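Local coordinates for protein putative 4-Hydroxy-2-oxoglutarate aldolase / 2-dehydro-3-deoxyphosphogluconate aldolase (Yersinia enterocolitica, PDB 3LM7) that is a putative aldolase of the KDGP aldolase family, built on a TIM-barrel-type fold of parallel strands and surrounding helices, at residues L6-Y11 with H37-V42. Sequence-based numbering, arbitrary orientation.
Sequences LTPNYY and HVLVGV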
ATOM      1  N   LEU A   6       2.725  15.006  -8.596  1.00 11.70           N
ATOM      2  CA  LEU A   6       1.980  14.268  -9.620  1.00 11.60           C
ATOM      3  C   LEU A   6       1.159  13.102  -9.027  1.00 11.22           C
ATOM      4  O   LEU A   6       0.533  12.401  -9.786  1.00 10.18           O
ATOM      5  CB  LEU A   6       2.941  13.656 -10.664  1.00 11.26           C
ATOM      6  CG  LEU A   6       3.761  14.676 -11.468  1.00 13.34           C
ATOM      7  CD1 LEU A   6       4.717  14.025 -12.519  1.00 16.22           C
ATOM      8  CD2 LEU A   6       2.780  15.644 -12.182  1.00 12.11           C
ATOM      9  N   THR A   7       1.221  12.873  -7.709  1.00 10.79           N
ATOM     10  CA  THR A   7       0.364  11.872  -7.061  1.00  9.82           C
ATOM     11  C   THR A   7      -0.635  12.552  -6.116  1.00 10.65           C
ATOM     12  O   THR A   7      -0.311  13.633  -5.576  1.00  9.42           O
ATOM     13  CB  THR A   7       1.220  10.904  -6.243  1.00 10.15           C
ATOM     14  OG1 THR A   7       1.943  11.648  -5.266  1.00  9.17           O
ATOM     15  CG2 THR A   7       2.235  10.131  -7.167  1.00  9.41           C
ATOM     16  N   PRO A   8      -1.860  11.969  -5.931  1.00 10.77           N
ATOM     17  CA  PRO A   8      -2.870  12.568  -5.042  1.00 10.92           C
ATOM     18  C   PRO A   8      -2.349  12.695  -3.597  1.00 10.99           C
ATOM     19  O   PRO A   8      -1.483  11.905  -3.146  1.00 10.13           O
ATOM     20  CB  PRO A   8      -4.027  11.530  -5.035  1.00 10.10           C
ATOM     21  CG  PRO A   8      -3.907  10.927  -6.456  1.00 10.61           C
ATOM     22  CD  PRO A   8      -2.392  10.781  -6.621  1.00 11.64           C
ATOM     23  N   ASN A   9      -2.918  13.644  -2.860  1.00 11.76           N
ATOM     24  CA  ASN A   9      -2.589  13.777  -1.410  1.00 12.76           C
ATOM     25  C   ASN A   9      -3.507  12.895  -0.595  1.00 11.19           C
ATOM     26  O   ASN A   9      -4.475  13.350   0.002  1.00 10.88           O
ATOM     27  CB  ASN A   9      -2.799  15.234  -0.951  1.00 14.37           C
ATOM     28  CG  ASN A   9      -2.322  15.481   0.530  1.00 22.50           C
ATOM     29  OD1 ASN A   9      -1.668  14.605   1.195  1.00 25.63           O
ATOM     30  ND2 ASN A   9      -2.666  16.705   1.055  1.00 30.32           N
ATOM     31  N   TYR A  10      -3.211  11.608  -0.549  1.00 10.37           N
ATOM     32  CA  TYR A  10      -4.053  10.714   0.179  1.00 10.82           C
ATOM     33  C   TYR A  10      -3.914  11.031   1.654  1.00 12.62           C
ATOM     34  O   TYR A  10      -2.835  11.314   2.142  1.00 12.18           O
ATOM     35  CB  TYR A  10      -3.575   9.271   0.011  1.00 10.57           C
ATOM     36  CG  TYR A  10      -3.524   8.824  -1.446  1.00  9.28           C
ATOM     37  CD1 TYR A  10      -4.652   8.330  -2.089  1.00  9.18           C
ATOM     38  CD2 TYR A  10      -2.284   8.837  -2.145  1.00  9.19           C
ATOM     39  CE1 TYR A  10      -4.616   7.897  -3.446  1.00  5.10           C
ATOM     40  CE2 TYR A  10      -2.230   8.399  -3.464  1.00  6.95           C
ATOM     41  CZ  TYR A  10      -3.393   7.927  -4.102  1.00  7.71           C
ATOM     42  OH  TYR A  10      -3.242   7.425  -5.387  1.00  8.85           O
ATOM     43  N   TYR A  11      -5.015  10.915   2.353  1.00 10.95           N
ATOM     44  CA  TYR A  11      -4.956  11.079   3.795  1.00 10.31           C
ATOM     45  C   TYR A  11      -4.335   9.819   4.367  1.00  9.12           C
ATOM     46  O   TYR A  11      -4.840   8.683   4.120  1.00  8.97           O
ATOM     47  CB  TYR A  11      -6.348  11.259   4.343  1.00  7.50           C
ATOM     48  CG  TYR A  11      -6.367  11.307   5.877  1.00 11.13           C
ATOM     49  CD1 TYR A  11      -5.986  12.514   6.571  1.00 11.31           C
ATOM     50  CD2 TYR A  11      -6.764  10.193   6.614  1.00 11.45           C
ATOM     51  CE1 TYR A  11      -6.020  12.574   7.990  1.00 15.57           C
ATOM     52  CE2 TYR A  11      -6.781  10.234   8.025  1.00 13.48           C
ATOM     53  CZ  TYR A  11      -6.417  11.430   8.685  1.00 13.16           C
ATOM     54  OH  TYR A  11      -6.448  11.428  10.048  1.00 13.32           O
ATOM     55  N   HIS A  37      -6.834  16.866   0.863  1.00  9.90           N
ATOM     56  CA  HIS A  37      -6.987  15.406   0.595  1.00  9.99           C
ATOM     57  C   HIS A  37      -8.124  15.138  -0.429  1.00 10.03           C
ATOM     58  O   HIS A  37      -9.080  14.369  -0.179  1.00  9.81           O
ATOM     59  CB  HIS A  37      -7.228  14.604   1.892  1.00 10.81           C
ATOM     60  CG  HIS A  37      -6.170  14.832   2.918  1.00 12.51           C
ATOM     61  ND1 HIS A  37      -4.849  14.471   2.726  1.00 10.40           N
ATOM     62  CD2 HIS A  37      -6.233  15.420   4.142  1.00 12.56           C
ATOM     63  CE1 HIS A  37      -4.143  14.828   3.793  1.00 12.06           C
ATOM     64  NE2 HIS A  37      -4.956  15.425   4.648  1.00  9.34           N
ATOM     65  N   VAL A  38      -7.949  15.740  -1.601  1.00  8.27           N
ATOM     66  CA  VAL A  38      -8.972  15.755  -2.620  1.00  8.18           C
ATOM     67  C   VAL A  38      -8.320  15.941  -3.976  1.00  8.67           C
ATOM     68  O   VAL A  38      -7.254  16.533  -4.113  1.00  8.31           O
ATOM     69  CB  VAL A  38     -10.031  16.854  -2.342  1.00  8.44           C
ATOM     70  CG1 VAL A  38      -9.410  18.336  -2.477  1.00  5.82           C
ATOM     71  CG2 VAL A  38     -11.245  16.708  -3.197  1.00  8.15           C
ATOM     72  N   LEU A  39      -8.989  15.360  -4.950  1.00  6.92           N
ATOM     73  CA  LEU A  39      -8.776  15.591  -6.343  1.00  8.34           C
ATOM     74  C   LEU A  39     -10.052  16.269  -6.870  1.00  9.51           C
ATOM     75  O   LEU A  39     -11.199  15.807  -6.643  1.00 11.10           O
ATOM     76  CB  LEU A  39      -8.555  14.255  -7.074  1.00  8.46           C
ATOM     77  CG  LEU A  39      -7.282  13.532  -6.617  1.00  6.14           C
ATOM     78  CD1 LEU A  39      -7.400  12.019  -6.995  1.00  5.00           C
ATOM     79  CD2 LEU A  39      -6.070  14.246  -7.298  1.00  9.03           C
ATOM     80  N   VAL A  40      -9.860  17.407  -7.526  1.00  8.11           N
ATOM     81  CA  VAL A  40     -10.941  18.198  -8.009  1.00  7.81           C
ATOM     82  C   VAL A  40     -11.154  17.937  -9.464  1.00  7.59           C
ATOM     83  O   VAL A  40     -10.201  18.142 -10.270  1.00  7.91           O
ATOM     84  CB  VAL A  40     -10.535  19.704  -7.789  1.00  9.63           C
ATOM     85  CG1 VAL A  40     -11.529  20.601  -8.425  1.00 11.99           C
ATOM     86  CG2 VAL A  40     -10.398  19.956  -6.295  1.00 11.07           C
ATOM     87  N   GLY A  41     -12.333  17.410  -9.823  1.00  8.15           N
ATOM     88  CA  GLY A  41     -12.633  17.018 -11.224  1.00  7.99           C
ATOM     89  C   GLY A  41     -12.996  18.184 -12.107  1.00  9.33           C
ATOM     90  O   GLY A  41     -13.833  19.015 -11.733  1.00 10.34           O
ATOM     91  N   VAL A  42     -12.357  18.281 -13.268  1.00  9.09           N
ATOM     92  CA  VAL A  42     -12.736  19.259 -14.291  1.00 10.32           C
ATOM     93  C   VAL A  42     -12.926  18.458 -15.578  1.00 10.81           C
ATOM     94  O   VAL A  42     -12.122  17.599 -15.893  1.00  7.94           O
ATOM     95  CB  VAL A  42     -11.625  20.305 -14.490  1.00  9.76           C
ATOM     96  CG1 VAL A  42     -12.038  21.389 -15.589  1.00 10.97           C
ATOM     97  CG2 VAL A  42     -11.352  20.992 -13.079  1.00 13.47           C
TER
HETATM   98  O   HOH W   1      -4.539  15.548  -4.107  1.00 12.15           O
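The N-terminal loop 6-11 runs across the start of strand 38-43, the second strand of the parallel sheet in this TIM-barrel-type fold. Asn9 and Tyr11 take His37 between them, and Pro8 rests on Leu39. The two segments run roughly antiparallel here, but they do not pair as strands. Asn9 is the centre of an inverse gamma turn, and its carbonyl is presented to the residue just before the strand. His37 ND1 donates to Asn9 O at 3.0 Å, with an N-H...O angle of 157°. The oxygen lies in the plane of the imidazole, while ND1 sits well above the plane of the Asn9 carbonyl. Asn9 O also takes a CA-H...O contact from His37 CA at 3.3 Å. The Asn9 side-chain amide meets the ND1 and CE1 side of the ring and lies oblique to the imidazole. Tyr11 comes over one face of the imidazole. Tyr11 CB makes a CH-pi contact 4.0 Å from the His37 ring centroid. CG anti to the backbone N (chi1 175°) carries the Tyr11 ring to the imidazole. The phenol then presents its edge, Tyr11 CD1 lying 3.6 Å from His37 NE2, in a T-shaped pair with planes at 83°. Helix 234-247 packs against both side chains, through Leu241 on His37 and Val244 on Tyr11. Farther along, Pro8 CG touches Leu39 CD1 at 3.7 Å. A water joins the backbones between these two points, accepting from Asn9 N at 2.8 Å and donating to Val38 O. The bond to Asn9 O requires a hydrogen on ND1. Together with the ring packing, it fixes the imidazole's orientation and ties the loop to the strand's beginning.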